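Local coordinates for putative beta-glucosidase (Bifidobacterium adolescentis, PDB 5WAB), which hydrolyses beta-glucosidic linkages as a glycoside hydrolase of family 3, a beta-glucosidase of carbohydrate metabolism, at residues D623-A628 and N635-E640; E123-D128 and H134-I139. All blocks are in the same frame, centred on the assembly; numbering follows the deposited sequence.

Interaction 1. Residues D623-A628 and N635-E640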
ATOM      1  N   ASP A 623     -19.063 -11.591   0.166  1.00 26.28           N
ATOM      2  CA  ASP A 623     -19.090 -12.857  -0.549  1.00 29.48           C
ATOM      3  C   ASP A 623     -18.567 -13.975   0.351  1.00 29.14           C
ATOM      4  O   ASP A 623     -18.249 -13.768   1.527  1.00 28.19           O
ATOM      5  CB  ASP A 623     -18.278 -12.764  -1.840  1.00 31.05           C
ATOM      6  CG  ASP A 623     -16.818 -12.380  -1.601  1.00 32.28           C
ATOM      7  OD1 ASP A 623     -16.337 -12.444  -0.451  1.00 32.59           O
ATOM      8  OD2 ASP A 623     -16.141 -12.011  -2.583  1.00 34.50           O
ATOM      9  N   GLU A 624     -18.462 -15.178  -0.215  1.00 29.93           N
ATOM     10  CA  GLU A 624     -17.992 -16.314   0.570  1.00 31.15           C
ATOM     11  C   GLU A 624     -16.570 -16.100   1.082  1.00 26.40           C
ATOM     12  O   GLU A 624     -16.222 -16.594   2.161  1.00 23.34           O
ATOM     13  CB  GLU A 624     -18.085 -17.593  -0.257  1.00 36.49           C
ATOM     14  CG  GLU A 624     -19.506 -17.959  -0.640  1.00 41.72           C
ATOM     15  CD  GLU A 624     -19.580 -19.282  -1.381  1.00 47.05           C
ATOM     16  OE1 GLU A 624     -18.510 -19.849  -1.697  1.00 48.97           O
ATOM     17  OE2 GLU A 624     -20.707 -19.754  -1.650  1.00 50.61           O
ATOM     18  N   ARG A 625     -15.732 -15.392   0.320  1.00 24.85           N
ATOM     19  CA  ARG A 625     -14.368 -15.119   0.758  1.00 23.48           C
ATOM     20  C   ARG A 625     -14.307 -14.186   1.967  1.00 26.32           C
ATOM     21  O   ARG A 625     -13.280 -14.144   2.651  1.00 29.58           O
ATOM     22  CB  ARG A 625     -13.551 -14.541  -0.395  1.00 21.86           C
ATOM     23  CG  ARG A 625     -13.070 -15.583  -1.409  1.00 22.10           C
ATOM     24  CD  ARG A 625     -11.922 -16.418  -0.842  1.00 20.85           C
ATOM     25  NE  ARG A 625     -10.765 -15.585  -0.517  1.00 19.66           N
ATOM     26  CZ  ARG A 625      -9.811 -15.253  -1.381  1.00 20.07           C
ATOM     27  NH1 ARG A 625      -9.861 -15.694  -2.634  1.00 20.76           N
ATOM     28  NH2 ARG A 625      -8.806 -14.479  -0.988  1.00 17.07           N
ATOM     29  N   ALA A 626     -15.379 -13.446   2.258  1.00 25.01           N
ATOM     30  CA  ALA A 626     -15.393 -12.634   3.468  1.00 23.55           C
ATOM     31  C   ALA A 626     -15.478 -13.483   4.728  1.00 22.04           C
ATOM     32  O   ALA A 626     -15.223 -12.969   5.822  1.00 19.62           O
ATOM     33  CB  ALA A 626     -16.558 -11.647   3.441  1.00 25.46           C
ATOM     34  N   PHE A 627     -15.850 -14.759   4.596  1.00 22.35           N
ATOM     35  CA  PHE A 627     -16.018 -15.660   5.729  1.00 21.28           C
ATOM     36  C   PHE A 627     -15.115 -16.883   5.654  1.00 20.70           C
ATOM     37  O   PHE A 627     -15.250 -17.789   6.486  1.00 21.72           O
ATOM     38  CB  PHE A 627     -17.476 -16.118   5.831  1.00 21.47           C
ATOM     39  CG  PHE A 627     -18.462 -14.987   5.903  1.00 21.87           C
ATOM     40  CD1 PHE A 627     -18.742 -14.372   7.113  1.00 21.24           C
ATOM     41  CD2 PHE A 627     -19.121 -14.552   4.766  1.00 21.62           C
ATOM     42  CE1 PHE A 627     -19.643 -13.336   7.184  1.00 20.95           C
ATOM     43  CE2 PHE A 627     -20.028 -13.515   4.830  1.00 21.51           C
ATOM     44  CZ  PHE A 627     -20.290 -12.905   6.041  1.00 21.70           C
ATOM     45  N   ALA A 628     -14.192 -16.936   4.701  1.00 20.04           N
ATOM     46  CA  ALA A 628     -13.433 -18.147   4.425  1.00 19.94           C
ATOM     47  C   ALA A 628     -11.975 -17.988   4.830  1.00 20.00           C
ATOM     48  O   ALA A 628     -11.349 -16.959   4.559  1.00 20.71           O
ATOM     49  CB  ALA A 628     -13.511 -18.510   2.941  1.00 17.74           C
ATOM     50  N   ASN A 635      -6.648 -27.781   1.063  1.00 34.41           N
ATOM     51  CA  ASN A 635      -5.863 -27.156   0.002  1.00 35.17           C
ATOM     52  C   ASN A 635      -6.729 -26.178  -0.793  1.00 33.19           C
ATOM     53  O   ASN A 635      -6.655 -26.105  -2.021  1.00 33.24           O
ATOM     54  CB  ASN A 635      -5.241 -28.213  -0.916  1.00 36.57           C
ATOM     55  CG  ASN A 635      -4.135 -27.658  -1.789  1.00 37.66           C
ATOM     56  OD1 ASN A 635      -3.441 -26.710  -1.408  1.00 36.88           O
ATOM     57  ND2 ASN A 635      -3.970 -28.241  -2.975  1.00 39.12           N
ATOM     58  N   ASP A 636      -7.556 -25.416  -0.080  1.00 30.38           N
ATOM     59  CA  ASP A 636      -8.541 -24.552  -0.715  1.00 29.96           C
ATOM     60  C   ASP A 636      -9.181 -23.681   0.355  1.00 25.97           C
ATOM     61  O   ASP A 636      -9.052 -23.944   1.554  1.00 20.01           O
ATOM     62  CB  ASP A 636      -9.603 -25.372  -1.464  1.00 32.72           C
ATOM     63  CG  ASP A 636     -10.362 -24.557  -2.500  1.00 33.34           C
ATOM     64  OD1 ASP A 636     -10.101 -23.339  -2.620  1.00 32.40           O
ATOM     65  OD2 ASP A 636     -11.205 -25.148  -3.217  1.00 33.81           O
ATOM     66  N   TRP A 637      -9.862 -22.635  -0.093  1.00 24.59           N
ATOM     67  CA  TRP A 637     -10.649 -21.823   0.821  1.00 23.81           C
ATOM     68  C   TRP A 637     -11.785 -22.653   1.410  1.00 23.91           C
ATOM     69  O   TRP A 637     -12.282 -23.595   0.789  1.00 20.68           O
ATOM     70  CB  TRP A 637     -11.193 -20.592   0.094  1.00 23.54           C
ATOM     71  CG  TRP A 637     -10.092 -19.705  -0.402  1.00 24.42           C
ATOM     72  CD1 TRP A 637      -9.612 -19.623  -1.677  1.00 24.74           C
ATOM     73  CD2 TRP A 637      -9.302 -18.800   0.384  1.00 23.57           C
ATOM     74  NE1 TRP A 637      -8.587 -18.707  -1.738  1.00 24.43           N
ATOM     75  CE2 TRP A 637      -8.374 -18.192  -0.486  1.00 23.41           C
ATOM     76  CE3 TRP A 637      -9.297 -18.439   1.738  1.00 23.18           C
ATOM     77  CZ2 TRP A 637      -7.445 -17.243  -0.047  1.00 23.38           C
ATOM     78  CZ3 TRP A 637      -8.375 -17.492   2.174  1.00 23.20           C
ATOM     79  CH2 TRP A 637      -7.464 -16.904   1.282  1.00 22.97           C
ATOM     80  N   HIS A 638     -12.176 -22.319   2.640  1.00 19.24           N
ATOM     81  CA  HIS A 638     -13.205 -23.074   3.343  1.00 19.72           C
ATOM     82  C   HIS A 638     -14.051 -22.126   4.178  1.00 20.23           C
ATOM     83  O   HIS A 638     -13.520 -21.396   5.017  1.00 18.50           O
ATOM     84  CB  HIS A 638     -12.589 -24.164   4.230  1.00 20.00           C
ATOM     85  CG  HIS A 638     -13.604 -25.009   4.940  1.00 28.49           C
ATOM     86  ND1 HIS A 638     -13.594 -25.202   6.305  1.00 26.01           N
ATOM     87  CD2 HIS A 638     -14.676 -25.694   4.474  1.00 21.51           C
ATOM     88  CE1 HIS A 638     -14.605 -25.980   6.647  1.00 25.40           C
ATOM     89  NE2 HIS A 638     -15.280 -26.289   5.555  1.00 21.91           N
ATOM     90  N   VAL A 639     -15.363 -22.143   3.945  1.00 20.92           N
ATOM     91  CA  VAL A 639     -16.328 -21.465   4.800  1.00 21.29           C
ATOM     92  C   VAL A 639     -16.892 -22.513   5.746  1.00 23.23           C
ATOM     93  O   VAL A 639     -17.516 -23.488   5.309  1.00 22.45           O
ATOM     94  CB  VAL A 639     -17.442 -20.780   3.993  1.00 20.08           C
ATOM     95  CG1 VAL A 639     -18.430 -20.120   4.928  1.00 19.69           C
ATOM     96  CG2 VAL A 639     -16.863 -19.731   3.067  1.00 19.35           C
ATOM     97  N   GLU A 640     -16.639 -22.323   7.035  1.00 25.15           N
ATOM     98  CA  GLU A 640     -17.076 -23.242   8.073  1.00 26.33           C
ATOM     99  C   GLU A 640     -18.464 -22.853   8.573  1.00 25.82           C
ATOM    100  O   GLU A 640     -18.762 -21.670   8.757  1.00 25.93           O
ATOM    101  CB  GLU A 640     -16.050 -23.231   9.210  1.00 27.27           C
ATOM    102  CG  GLU A 640     -16.048 -24.443  10.111  1.00 29.76           C
ATOM    103  CD  GLU A 640     -14.911 -24.404  11.115  1.00 30.07           C
ATOM    104  OE1 GLU A 640     -13.747 -24.230  10.695  1.00 29.39           O
ATOM    105  OE2 GLU A 640     -15.180 -24.534  12.326  1.00 31.49           O
TER
HETATM  106  O   HOH W   1     -14.610 -20.346   7.525  1.00 10.71           O
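Arg625 lays its guanidinium flat on the indole of Trp637, the two planes tilted by 10° and their centres 3.7 Å apart, a stack that is also a cation-pi contact. The end of the side chain crosses the indole obliquely: CD sits above the five-membered ring, 3.8 Å from its centroid, and CZ lies over the six-membered ring, with NH2 of Arg625 3.2 Å from CZ2 of Trp637. Bends at chi2 (-74°) and chi3 (-61°) fold the arginine back over the indole. NH1 comes close to Trp637 NE1, but both are donors, so the pairing rests on the faces and not on a hydrogen bond. Val639, Ala628 and Phe627 make the apolar part of the contact. Val639 CG2 wedges between the 3-10 turn and the start of the next strand, 3.6 Å from Ala628 CB and 3.3 Å from the carbonyl O of Glu624, while CG1 of Val639 meets Phe627 CB at 4.2 Å. The backbones are joined through water: one molecule donates to the carbonyls of Phe627 and His638 and accepts from Glu640 N, and Ala628 CA makes a CA-H...O contact to His638 O. This turn leads into a two-stranded antiparallel hairpin, 628-631 with 636-639, in the fibronectin type III-like domain. Leu663 on strand 654-663 packs against Phe627 and Val639, Tyr644 on strand 642-648 meets the Phe627 ring edge-to-face, and Arg625 forms a salt bridge with Glu185 on helix 182-190.

Interaction 2. Residues E123-D128 and H134-I139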
ATOM      1  N   GLU A 123       6.455   3.063   0.179  1.00 26.96           N
ATOM      2  CA  GLU A 123       6.028   2.769  -1.181  1.00 26.74           C
ATOM      3  C   GLU A 123       4.918   1.725  -1.236  1.00 26.52           C
ATOM      4  O   GLU A 123       4.405   1.441  -2.324  1.00 26.25           O
ATOM      5  CB  GLU A 123       7.254   2.277  -1.967  1.00 29.28           C
ATOM      6  CG  GLU A 123       7.194   2.257  -3.483  1.00 30.79           C
ATOM      7  CD  GLU A 123       8.568   1.939  -4.073  1.00 31.03           C
ATOM      8  OE1 GLU A 123       9.554   2.024  -3.317  1.00 30.58           O
ATOM      9  OE2 GLU A 123       8.670   1.586  -5.267  1.00 31.46           O
ATOM     10  N   TYR A 124       4.517   1.168  -0.090  1.00 24.82           N
ATOM     11  CA  TYR A 124       3.448   0.176  -0.001  1.00 23.02           C
ATOM     12  C   TYR A 124       2.218   0.782   0.670  1.00 22.12           C
ATOM     13  O   TYR A 124       2.229   1.926   1.124  1.00 20.22           O
ATOM     14  CB  TYR A 124       3.926  -1.076   0.743  1.00 22.75           C
ATOM     15  CG  TYR A 124       5.163  -1.713   0.146  1.00 21.75           C
ATOM     16  CD1 TYR A 124       5.440  -1.596  -1.208  1.00 21.25           C
ATOM     17  CD2 TYR A 124       6.055  -2.426   0.939  1.00 20.70           C
ATOM     18  CE1 TYR A 124       6.563  -2.166  -1.753  1.00 21.68           C
ATOM     19  CE2 TYR A 124       7.183  -3.001   0.401  1.00 20.21           C
ATOM     20  CZ  TYR A 124       7.429  -2.868  -0.944  1.00 20.60           C
ATOM     21  OH  TYR A 124       8.545  -3.438  -1.484  1.00 19.91           O
ATOM     22  N   TRP A 125       1.150  -0.014   0.759  1.00 22.57           N
ATOM     23  CA  TRP A 125      -0.167   0.520   1.095  1.00 22.93           C
ATOM     24  C   TRP A 125      -0.627   0.210   2.520  1.00 21.57           C
ATOM     25  O   TRP A 125      -1.039   1.127   3.235  1.00 20.26           O
ATOM     26  CB  TRP A 125      -1.191   0.023   0.070  1.00 19.74           C
ATOM     27  CG  TRP A 125      -0.946   0.620  -1.287  1.00 20.86           C
ATOM     28  CD1 TRP A 125      -0.035   0.198  -2.209  1.00 23.02           C
ATOM     29  CD2 TRP A 125      -1.617   1.743  -1.878  1.00 19.91           C
ATOM     30  NE1 TRP A 125      -0.089   0.987  -3.329  1.00 22.92           N
ATOM     31  CE2 TRP A 125      -1.053   1.943  -3.154  1.00 21.08           C
ATOM     32  CE3 TRP A 125      -2.638   2.596  -1.453  1.00 22.11           C
ATOM     33  CZ2 TRP A 125      -1.478   2.958  -4.008  1.00 21.57           C
ATOM     34  CZ3 TRP A 125      -3.056   3.609  -2.303  1.00 21.47           C
ATOM     35  CH2 TRP A 125      -2.478   3.781  -3.564  1.00 21.42           C
ATOM     36  N   SER A 126      -0.591  -1.044   2.964  1.00 21.48           N
ATOM     37  CA  SER A 126      -1.185  -1.346   4.262  1.00 21.54           C
ATOM     38  C   SER A 126      -0.546  -2.589   4.863  1.00 21.89           C
ATOM     39  O   SER A 126       0.210  -3.310   4.210  1.00 21.80           O
ATOM     40  CB  SER A 126      -2.705  -1.534   4.153  1.00 22.07           C
ATOM     41  OG  SER A 126      -3.273  -1.943   5.387  1.00 22.03           O
ATOM     42  N   GLU A 127      -0.856  -2.813   6.140  1.00 23.64           N
ATOM     43  CA  GLU A 127      -0.601  -4.087   6.796  1.00 24.00           C
ATOM     44  C   GLU A 127      -1.712  -5.091   6.540  1.00 22.97           C
ATOM     45  O   GLU A 127      -1.558  -6.266   6.891  1.00 22.26           O
ATOM     46  CB  GLU A 127      -0.464  -3.885   8.308  1.00 23.50           C
ATOM     47  CG  GLU A 127      -1.792  -3.573   9.002  1.00 25.05           C
ATOM     48  CD  GLU A 127      -1.635  -3.088  10.434  1.00 26.54           C
ATOM     49  OE1 GLU A 127      -0.689  -2.324  10.713  1.00 28.45           O
ATOM     50  OE2 GLU A 127      -2.454  -3.487  11.289  1.00 28.22           O
ATOM     51  N   ASP A 128      -2.829  -4.657   5.957  1.00 22.74           N
ATOM     52  CA  ASP A 128      -3.983  -5.511   5.743  1.00 22.27           C
ATOM     53  C   ASP A 128      -4.103  -5.866   4.271  1.00 22.64           C
ATOM     54  O   ASP A 128      -4.002  -4.973   3.420  1.00 22.94           O
ATOM     55  CB  ASP A 128      -5.261  -4.820   6.214  1.00 20.97           C
ATOM     56  CG  ASP A 128      -6.484  -5.687   6.017  1.00 21.56           C
ATOM     57  OD1 ASP A 128      -6.631  -6.648   6.799  1.00 20.65           O
ATOM     58  OD2 ASP A 128      -7.280  -5.430   5.084  1.00 20.19           O
ATOM     59  N   HIS A 134      -7.803  -3.429  -2.476  1.00 26.22           N
ATOM     60  CA  HIS A 134      -8.901  -2.571  -2.903  1.00 26.29           C
ATOM     61  C   HIS A 134      -8.511  -1.101  -3.019  1.00 26.13           C
ATOM     62  O   HIS A 134      -9.292  -0.312  -3.565  1.00 26.71           O
ATOM     63  CB  HIS A 134     -10.088  -2.735  -1.956  1.00 26.96           C
ATOM     64  CG  HIS A 134     -10.777  -4.057  -2.088  1.00 27.43           C
ATOM     65  ND1 HIS A 134     -10.154  -5.255  -1.810  1.00 27.28           N
ATOM     66  CD2 HIS A 134     -12.030  -4.372  -2.490  1.00 27.07           C
ATOM     67  CE1 HIS A 134     -10.995  -6.249  -2.030  1.00 26.99           C
ATOM     68  NE2 HIS A 134     -12.142  -5.740  -2.439  1.00 27.48           N
ATOM     69  N   GLU A 135      -7.327  -0.720  -2.542  1.00 25.45           N
ATOM     70  CA  GLU A 135      -6.807   0.622  -2.781  1.00 25.36           C
ATOM     71  C   GLU A 135      -5.914   0.665  -4.015  1.00 26.04           C
ATOM     72  O   GLU A 135      -6.170   1.427  -4.953  1.00 27.16           O
ATOM     73  CB  GLU A 135      -6.038   1.116  -1.556  1.00 27.66           C
ATOM     74  CG  GLU A 135      -6.926   1.582  -0.428  1.00 28.98           C
ATOM     75  CD  GLU A 135      -6.135   2.213   0.687  1.00 29.67           C
ATOM     76  OE1 GLU A 135      -5.071   1.663   1.042  1.00 29.49           O
ATOM     77  OE2 GLU A 135      -6.568   3.268   1.194  1.00 29.53           O
ATOM     78  N   ALA A 136      -4.865  -0.159  -4.029  1.00 24.27           N
ATOM     79  CA  ALA A 136      -3.870  -0.067  -5.089  1.00 22.20           C
ATOM     80  C   ALA A 136      -4.419  -0.454  -6.455  1.00 20.46           C
ATOM     81  O   ALA A 136      -3.794  -0.121  -7.470  1.00 20.49           O
ATOM     82  CB  ALA A 136      -2.664  -0.937  -4.747  1.00 22.62           C
ATOM     83  N   VAL A 137      -5.574  -1.125  -6.507  1.00 20.57           N
ATOM     84  CA  VAL A 137      -6.181  -1.467  -7.791  1.00 20.13           C
ATOM     85  C   VAL A 137      -6.506  -0.209  -8.583  1.00 20.90           C
ATOM     86  O   VAL A 137      -6.552  -0.240  -9.818  1.00 21.83           O
ATOM     87  CB  VAL A 137      -7.434  -2.340  -7.577  1.00 19.96           C
ATOM     88  CG1 VAL A 137      -8.514  -1.550  -6.844  1.00 19.00           C
ATOM     89  CG2 VAL A 137      -7.970  -2.886  -8.907  1.00 18.17           C
ATOM     90  N   GLY A 138      -6.725   0.916  -7.895  1.00 20.82           N
ATOM     91  CA  GLY A 138      -6.985   2.160  -8.594  1.00 21.28           C
ATOM     92  C   GLY A 138      -5.830   2.595  -9.472  1.00 22.52           C
ATOM     93  O   GLY A 138      -6.042   3.195 -10.530  1.00 24.12           O
ATOM     94  N   ILE A 139      -4.597   2.293  -9.058  1.00 20.95           N
ATOM     95  CA  ILE A 139      -3.435   2.625  -9.879  1.00 20.96           C
ATOM     96  C   ILE A 139      -3.430   1.797 -11.158  1.00 22.40           C
ATOM     97  O   ILE A 139      -3.214   2.323 -12.255  1.00 22.74           O
ATOM     98  CB  ILE A 139      -2.132   2.438  -9.079  1.00 19.89           C
ATOM     99  CG1 ILE A 139      -2.093   3.407  -7.899  1.00 20.44           C
ATOM    100  CG2 ILE A 139      -0.925   2.676  -9.959  1.00 16.67           C
ATOM    101  CD1 ILE A 139      -2.109   4.867  -8.311  1.00 18.60           C
TER
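Trp125 and Ala136 mark the closest backbone approach, their CA atoms 7.2 Å apart, where an irregular loop runs beside helix 129-144; the helix is kinked here, Gly138 N and Ile139 N bonding three residues back to the carbonyls of Glu135 and Ala136. The gap is filled by the indole of Trp125. With CG anti to its carbonyl carbon (chi1 -68°), the ring reaches out to the helix and sets a face against Ala136, whose CB stands 3.7 Å from the five-membered ring centroid and 17° off the normal, a CH-pi contact. Farther along the indole, CZ2 of Trp125 meets CG1 of Ile139 at 4.0 Å. Glu135 meets the CE3 corner of the benzo ring: its CB is 3.7 Å from Trp125 CE3, and its OE1 is 3.6 Å from the same carbon, the carboxylate plane turned 66° from the indole. With the indole of Trp125 cut back to an alanine, a gap is likely to open beside Ala136, and Glu135 and Ile139 would lose the ring they lean on. Ile86 of helix 83-99 touches all three of Trp125, Glu135 and Ile139, and Ala74 and Leu77 of helix 74-77 also touch the indole. Polar bonds hold the loop itself: Ser126 OG accepts from Asp128 N at 2.8 Å in an ST turn, and Asp128 is the N-cap of helix 129-144, its carboxylate accepting from Leu131 N and pairing with Arg529. No hydrogen bond spans the two segments, so shape and dispersion do most of the joining in this buried part of the barrel domain; Glu135 OE1, near CE3, would probably feel a weak attraction to the ring C-H there, while OE2 is bonded outside the two segments.

Interaction 2 comes first along the chain and lies close to the middle of the molecule, its centre about 3 Å from that of the chain; the centre of interaction 1 lies about 24 Å from that of the chain, and the contact is partly buried. The two centres are about 22 Å apart, and the nearest atoms, about 7 Å apart, do not touch. They belong to different domains: interaction 2 to the TIM-barrel-like N-terminal domain, interaction 1 to the fibronectin type III-like domain. A link between these domains runs from interaction 1 through the Arg625-Glu185 salt bridge. Residues 123-128 follow a barrel strand, on the side where TIM-barrel enzymes carry their active site; interaction 1 is structural packing.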